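Local coordinates for scarecrow-like protein 3 (Arabidopsis thaliana, PDB 6KPB), which probably acts as a GRAS-family transcription factor in plant development and binds zinc finger proteins of the IDD family, including JACKDAW, at residues 147-152 and 347-352; 443-448 and 456-461. All blocks are in the same frame, centred on the assembly; numbering follows the deposited sequence.

Contact 1 (147-152 and 347-352); sequences KVSYLL and VVTEQD
S149 and T349 meet hydroxyl to hydroxyl, and this one pair carries the contact between helix 145-160 and the strand it lies over. Along the helix, V148 turns its side chain off to I467 of strand 464-469. S149, one residue on, points its CB at the strand, with its CA 6.7 Å from the CA of T349. Its OG swings anti to the backbone N (chi1 177°), which carries it out from the helix to a hydrogen bond of 2.5 Å with T349 OG1; either hydroxyl could be the donor. The methyl of T349 lies close by, with CG2 3.6 Å from S149 OG, so the serine tip meets both branches of the threonine. Further along, L152 leans on A465 and A440. Strand 345-351 is part of the central sheet of this Rossmann-like GRAS domain, paired parallel with strand 251-257 and antiparallel with strand 472-482, and T349 is tied to S256 and L258 through its backbone. A valine at T349 would remove OG1 and would probably leave the buried S149 hydroxyl without its mate on the strand. Chemically, then, two small side chains are consistent with the close approach of helix and strand here, and each hydroxyl gives the other a polar partner in a buried place.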
loop_
_atom_site.group_PDB
_atom_site.type_symbol
_atom_site.label_atom_id
_atom_site.label_comp_id
_atom_site.label_asym_id
_atom_site.label_seq_id
_atom_site.Cartn_x
_atom_site.Cartn_y
_atom_site.Cartn_z
ATOM N N LYS A 147 19.373 -7.420 21.115
ATOM C CA LYS A 147 19.669 -7.491 22.542
ATOM C C LYS A 147 21.131 -7.848 22.784
ATOM O O LYS A 147 21.781 -7.272 23.664
ATOM C CB LYS A 147 18.753 -8.507 23.223
ATOM C CG LYS A 147 17.285 -8.108 23.280
ATOM C CD LYS A 147 16.429 -9.294 23.707
ATOM C CE LYS A 147 14.938 -8.978 23.658
ATOM N NZ LYS A 147 14.443 -8.401 24.937
ATOM N N VAL A 148 21.665 -8.798 22.013
ATOM C CA VAL A 148 23.075 -9.155 22.138
ATOM C C VAL A 148 23.956 -7.993 21.699
ATOM O O VAL A 148 24.926 -7.635 22.379
ATOM C CB VAL A 148 23.380 -10.431 21.331
ATOM C CG1 VAL A 148 24.884 -10.657 21.247
ATOM C CG2 VAL A 148 22.694 -11.634 21.957
ATOM N N SER A 149 23.628 -7.387 20.554
ATOM C CA SER A 149 24.377 -6.231 20.072
ATOM C C SER A 149 24.371 -5.107 21.102
ATOM O O SER A 149 25.426 -4.571 21.457
ATOM C CB SER A 149 23.794 -5.752 18.742
ATOM O OG SER A 149 24.450 -4.581 18.284
ATOM N N TYR A 150 23.187 -4.750 21.607
ATOM C CA TYR A 150 23.090 -3.673 22.588
ATOM C C TYR A 150 23.907 -3.981 23.836
ATOM O O TYR A 150 24.620 -3.112 24.352
ATOM C CB TYR A 150 21.629 -3.426 22.956
ATOM C CG TYR A 150 20.787 -2.884 21.823
ATOM C CD1 TYR A 150 21.376 -2.291 20.711
ATOM C CD2 TYR A 150 19.401 -2.965 21.864
ATOM C CE1 TYR A 150 20.606 -1.793 19.677
ATOM C CE2 TYR A 150 18.624 -2.472 20.835
ATOM C CZ TYR A 150 19.230 -1.889 19.744
ATOM O OH TYR A 150 18.455 -1.398 18.720
ATOM N N LEU A 151 23.819 -5.217 24.335
ATOM C CA LEU A 151 24.570 -5.591 25.529
ATOM C C LEU A 151 26.071 -5.457 25.296
ATOM O O LEU A 151 26.790 -4.880 26.118
ATOM C CB LEU A 151 24.208 -7.020 25.944
ATOM C CG LEU A 151 24.587 -7.543 27.334
ATOM C CD1 LEU A 151 23.725 -8.753 27.672
ATOM C CD2 LEU A 151 26.065 -7.912 27.437
ATOM N N LEU A 152 26.561 -5.992 24.175
ATOM C CA LEU A 152 27.997 -5.976 23.911
ATOM C C LEU A 152 28.508 -4.559 23.679
ATOM O O LEU A 152 29.577 -4.191 24.179
ATOM C CB LEU A 152 28.319 -6.866 22.711
ATOM C CG LEU A 152 28.188 -8.375 22.940
ATOM C CD1 LEU A 152 28.335 -9.146 21.632
ATOM C CD2 LEU A 152 29.214 -8.839 23.964
ATOM N N VAL A 347 31.537 1.139 17.817
ATOM C CA VAL A 347 30.968 -0.200 17.864
ATOM C C VAL A 347 30.150 -0.415 16.599
ATOM O O VAL A 347 29.314 0.423 16.237
ATOM C CB VAL A 347 30.127 -0.413 19.135
ATOM C CG1 VAL A 347 31.029 -0.399 20.360
ATOM C CG2 VAL A 347 29.062 0.656 19.268
ATOM N N VAL A 348 30.409 -1.526 15.915
ATOM C CA VAL A 348 29.820 -1.810 14.612
ATOM C C VAL A 348 29.071 -3.130 14.697
ATOM O O VAL A 348 29.650 -4.157 15.075
ATOM C CB VAL A 348 30.886 -1.862 13.505
ATOM C CG1 VAL A 348 30.238 -2.183 12.169
ATOM C CG2 VAL A 348 31.654 -0.547 13.438
ATOM N N THR A 349 27.789 -3.102 14.343
ATOM C CA THR A 349 26.980 -4.304 14.191
ATOM C C THR A 349 26.564 -4.401 12.730
ATOM O O THR A 349 25.933 -3.480 12.200
ATOM C CB THR A 349 25.753 -4.277 15.104
ATOM O OG1 THR A 349 26.175 -4.227 16.472
ATOM C CG2 THR A 349 24.905 -5.523 14.891
ATOM N N GLU A 350 26.925 -5.507 12.083
ATOM C CA GLU A 350 26.693 -5.676 10.657
ATOM C C GLU A 350 26.253 -7.102 10.369
ATOM O O GLU A 350 26.544 -8.029 11.130
ATOM C CB GLU A 350 27.951 -5.351 9.838
ATOM C CG GLU A 350 28.061 -3.902 9.410
ATOM C CD GLU A 350 26.957 -3.502 8.452
ATOM O OE1 GLU A 350 26.516 -2.334 8.502
ATOM O OE2 GLU A 350 26.528 -4.360 7.652
ATOM N N GLN A 351 25.542 -7.265 9.254
ATOM C CA GLN A 351 25.282 -8.599 8.734
ATOM C C GLN A 351 26.600 -9.283 8.396
ATOM O O GLN A 351 27.554 -8.642 7.945
ATOM C CB GLN A 351 24.393 -8.537 7.489
ATOM C CG GLN A 351 22.912 -8.312 7.761
ATOM C CD GLN A 351 22.544 -6.844 7.824
ATOM O OE1 GLN A 351 23.413 -5.976 7.913
ATOM N NE2 GLN A 351 21.250 -6.558 7.772
ATOM N N ASP A 352 26.655 -10.590 8.622
ATOM C CA ASP A 352 27.855 -11.371 8.358
ATOM C C ASP A 352 27.563 -12.369 7.242
ATOM O O ASP A 352 27.521 -13.583 7.454
ATOM C CB ASP A 352 28.331 -12.078 9.627
ATOM C CG ASP A 352 29.797 -12.452 9.564
ATOM O OD1 ASP A 352 30.343 -12.526 8.445
ATOM O OD2 ASP A 352 30.412 -12.642 10.634
#

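Contact 2 (443-448 and 456-461)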
loop_
_atom_site.group_PDB
_atom_site.type_symbol
_atom_site.label_atom_id
_atom_site.label_comp_id
_atom_site.label_asym_id
_atom_site.label_seq_id
_atom_site.Cartn_x
_atom_site.Cartn_y
_atom_site.Cartn_z
ATOM N N GLN A 443 27.919 -12.867 29.254
ATOM C CA GLN A 443 26.572 -12.358 29.494
ATOM C C GLN A 443 25.703 -12.489 28.251
ATOM O O GLN A 443 24.507 -12.787 28.349
ATOM C CB GLN A 443 26.632 -10.901 29.955
ATOM C CG GLN A 443 26.807 -10.738 31.454
ATOM C CD GLN A 443 27.150 -9.317 31.854
ATOM O OE1 GLN A 443 27.155 -8.407 31.023
ATOM N NE2 GLN A 443 27.448 -9.120 33.133
ATOM N N ALA A 444 26.289 -12.274 27.073
ATOM C CA ALA A 444 25.529 -12.411 25.836
ATOM C C ALA A 444 25.122 -13.860 25.595
ATOM O O ALA A 444 24.018 -14.126 25.106
ATOM C CB ALA A 444 26.342 -11.870 24.663
ATOM N N ARG A 445 25.996 -14.811 25.938
ATOM C CA ARG A 445 25.635 -16.220 25.807
ATOM C C ARG A 445 24.514 -16.594 26.769
ATOM O O ARG A 445 23.594 -17.335 26.400
ATOM C CB ARG A 445 26.857 -17.109 26.045
ATOM C CG ARG A 445 27.960 -16.981 25.009
ATOM C CD ARG A 445 28.958 -18.120 25.162
ATOM N NE ARG A 445 30.337 -17.678 24.982
ATOM C CZ ARG A 445 31.027 -17.819 23.855
ATOM N NH1 ARG A 445 30.467 -18.394 22.801
ATOM N NH2 ARG A 445 32.278 -17.388 23.786
ATOM N N ARG A 446 24.577 -16.099 28.009
ATOM C CA ARG A 446 23.499 -16.338 28.965
ATOM C C ARG A 446 22.183 -15.752 28.478
ATOM O O ARG A 446 21.117 -16.326 28.727
ATOM C CB ARG A 446 23.865 -15.752 30.327
ATOM C CG ARG A 446 24.859 -16.581 31.117
ATOM C CD ARG A 446 25.470 -15.778 32.252
ATOM N NE ARG A 446 26.275 -16.614 33.137
ATOM C CZ ARG A 446 27.184 -16.146 33.987
ATOM N NH1 ARG A 446 27.414 -14.841 34.061
ATOM N NH2 ARG A 446 27.869 -16.981 34.756
ATOM N N LEU A 447 22.237 -14.609 27.792
ATOM C CA LEU A 447 21.038 -14.056 27.175
ATOM C C LEU A 447 20.421 -15.047 26.197
ATOM O O LEU A 447 19.193 -15.170 26.117
ATOM C CB LEU A 447 21.377 -12.746 26.466
ATOM C CG LEU A 447 20.313 -11.654 26.375
ATOM C CD1 LEU A 447 20.077 -11.041 27.744
ATOM C CD2 LEU A 447 20.745 -10.592 25.382
ATOM N N LEU A 448 21.256 -15.773 25.449
ATOM C CA LEU A 448 20.748 -16.759 24.501
ATOM C C LEU A 448 20.109 -17.957 25.191
ATOM O O LEU A 448 19.385 -18.718 24.538
ATOM C CB LEU A 448 21.872 -17.230 23.577
ATOM C CG LEU A 448 22.377 -16.238 22.532
ATOM C CD1 LEU A 448 23.589 -16.787 21.809
ATOM C CD2 LEU A 448 21.274 -15.931 21.545
ATOM N N TYR A 456 20.552 -20.510 18.804
ATOM C CA TYR A 456 21.531 -19.471 18.537
ATOM C C TYR A 456 22.851 -19.784 19.226
ATOM O O TYR A 456 22.897 -20.460 20.257
ATOM C CB TYR A 456 21.020 -18.109 19.005
ATOM C CG TYR A 456 19.915 -17.541 18.149
ATOM C CD1 TYR A 456 20.205 -16.810 17.005
ATOM C CD2 TYR A 456 18.583 -17.731 18.487
ATOM C CE1 TYR A 456 19.199 -16.287 16.220
ATOM C CE2 TYR A 456 17.570 -17.212 17.708
ATOM C CZ TYR A 456 17.884 -16.493 16.576
ATOM O OH TYR A 456 16.876 -15.974 15.801
ATOM N N ARG A 457 23.932 -19.282 18.639
ATOM C CA ARG A 457 25.270 -19.443 19.184
ATOM C C ARG A 457 26.051 -18.161 18.945
ATOM O O ARG A 457 25.792 -17.430 17.986
ATOM C CB ARG A 457 26.000 -20.633 18.550
ATOM C CG ARG A 457 25.479 -21.993 18.981
ATOM C CD ARG A 457 25.718 -23.038 17.904
ATOM N NE ARG A 457 26.955 -22.793 17.170
ATOM C CZ ARG A 457 28.159 -23.180 17.578
ATOM N NH1 ARG A 457 28.293 -23.833 18.726
ATOM N NH2 ARG A 457 29.228 -22.913 16.843
ATOM N N ILE A 458 27.005 -17.892 19.830
ATOM C CA ILE A 458 27.905 -16.753 19.697
ATOM C C ILE A 458 29.323 -17.291 19.590
ATOM O O ILE A 458 29.801 -17.983 20.497
ATOM C CB ILE A 458 27.776 -15.772 20.870
ATOM C CG1 ILE A 458 26.420 -15.075 20.826
ATOM C CG2 ILE A 458 28.887 -14.741 20.820
ATOM C CD1 ILE A 458 26.164 -14.174 22.002
ATOM N N LYS A 459 29.988 -16.978 18.484
ATOM C CA LYS A 459 31.355 -17.409 18.235
ATOM C C LYS A 459 32.294 -16.214 18.304
ATOM O O LYS A 459 31.976 -15.132 17.799
ATOM C CB LYS A 459 31.475 -18.092 16.871
ATOM N N GLU A 460 33.446 -16.413 18.933
ATOM C CA GLU A 460 34.466 -15.378 19.026
ATOM C C GLU A 460 35.393 -15.474 17.823
ATOM O O GLU A 460 35.824 -16.565 17.445
ATOM C CB GLU A 460 35.259 -15.521 20.325
ATOM C CG GLU A 460 36.204 -14.364 20.627
ATOM C CD GLU A 460 37.581 -14.553 20.019
ATOM O OE1 GLU A 460 38.337 -13.561 19.935
ATOM O OE2 GLU A 460 37.908 -15.692 19.626
ATOM N N GLU A 461 35.693 -14.326 17.218
ATOM C CA GLU A 461 36.557 -14.296 16.039
ATOM C C GLU A 461 37.391 -13.020 16.101
ATOM O O GLU A 461 36.896 -11.939 15.765
ATOM C CB GLU A 461 35.739 -14.368 14.753
#
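I458, the residue most covered here, pushes its CG1 branch out from the strand against A444 and L448 on the helix. With CG1 anti to the carbonyl carbon (chi1 -68°) and the chain extended beyond it, the terminal CD1 reaches the helix, 3.5 Å from A444 CB. The alanine is small enough for the isoleucine tip to end directly on its methyl.

L448, one helical turn after A444, reaches in between I458 and Y456 and divides its two methyls between them. Its CD1 sits 3.5 Å from I458 CG1, the two side chains crossing at a slant. Its CD2 goes to the other neighbour, 3.4 Å from Y456 CB, where leucine and tyrosine cross at about a right angle. The leucine thus touches the root of the tyrosine, whose ring leads away from the helix.

R445 works at the exposed border. Its chain bends at chi3 (-140°), so that I458 O lies at the edge of the guanidinium, near its plane; NH1 is modelled 2.4 Å from I458 O, too short a spacing to be taken at face value.

The helix and strand segments run nearly antiparallel, at 167°, with axes 8.6 Å apart at closest, as suits neighbours joined by a short loop in what is predicted to be the SAW region. Strand 456-461 pairs antiparallel with strand 464-469, and the Y456 ring makes an edge-to-face stack with W469, its side chain also touching F143 and P144. V148 of helix 145-160 touches both A444 and I458, closing off the apolar cluster from the side of that helix.

Helix 145-160 joins the two contacts: K147 CB packs 3.6 Å from L447 CD2, and L151 also touches helix 438-448. The centres of the two contacts lie about 11 Å apart, and both reach the same mixed sheet, contact 1 on strand 345-351 inside it and contact 2 on strand 456-461 in its antiparallel part. Contact 1 is small, wholly buried and about 9 Å from the chain centre, resting on a polar pair. Contact 2, about 18 Å out, covers more surface and depends on apolar packing, with a charged side chain at its exposed border. Distant parts of the sequence meet in contact 1, near neighbours in contact 2.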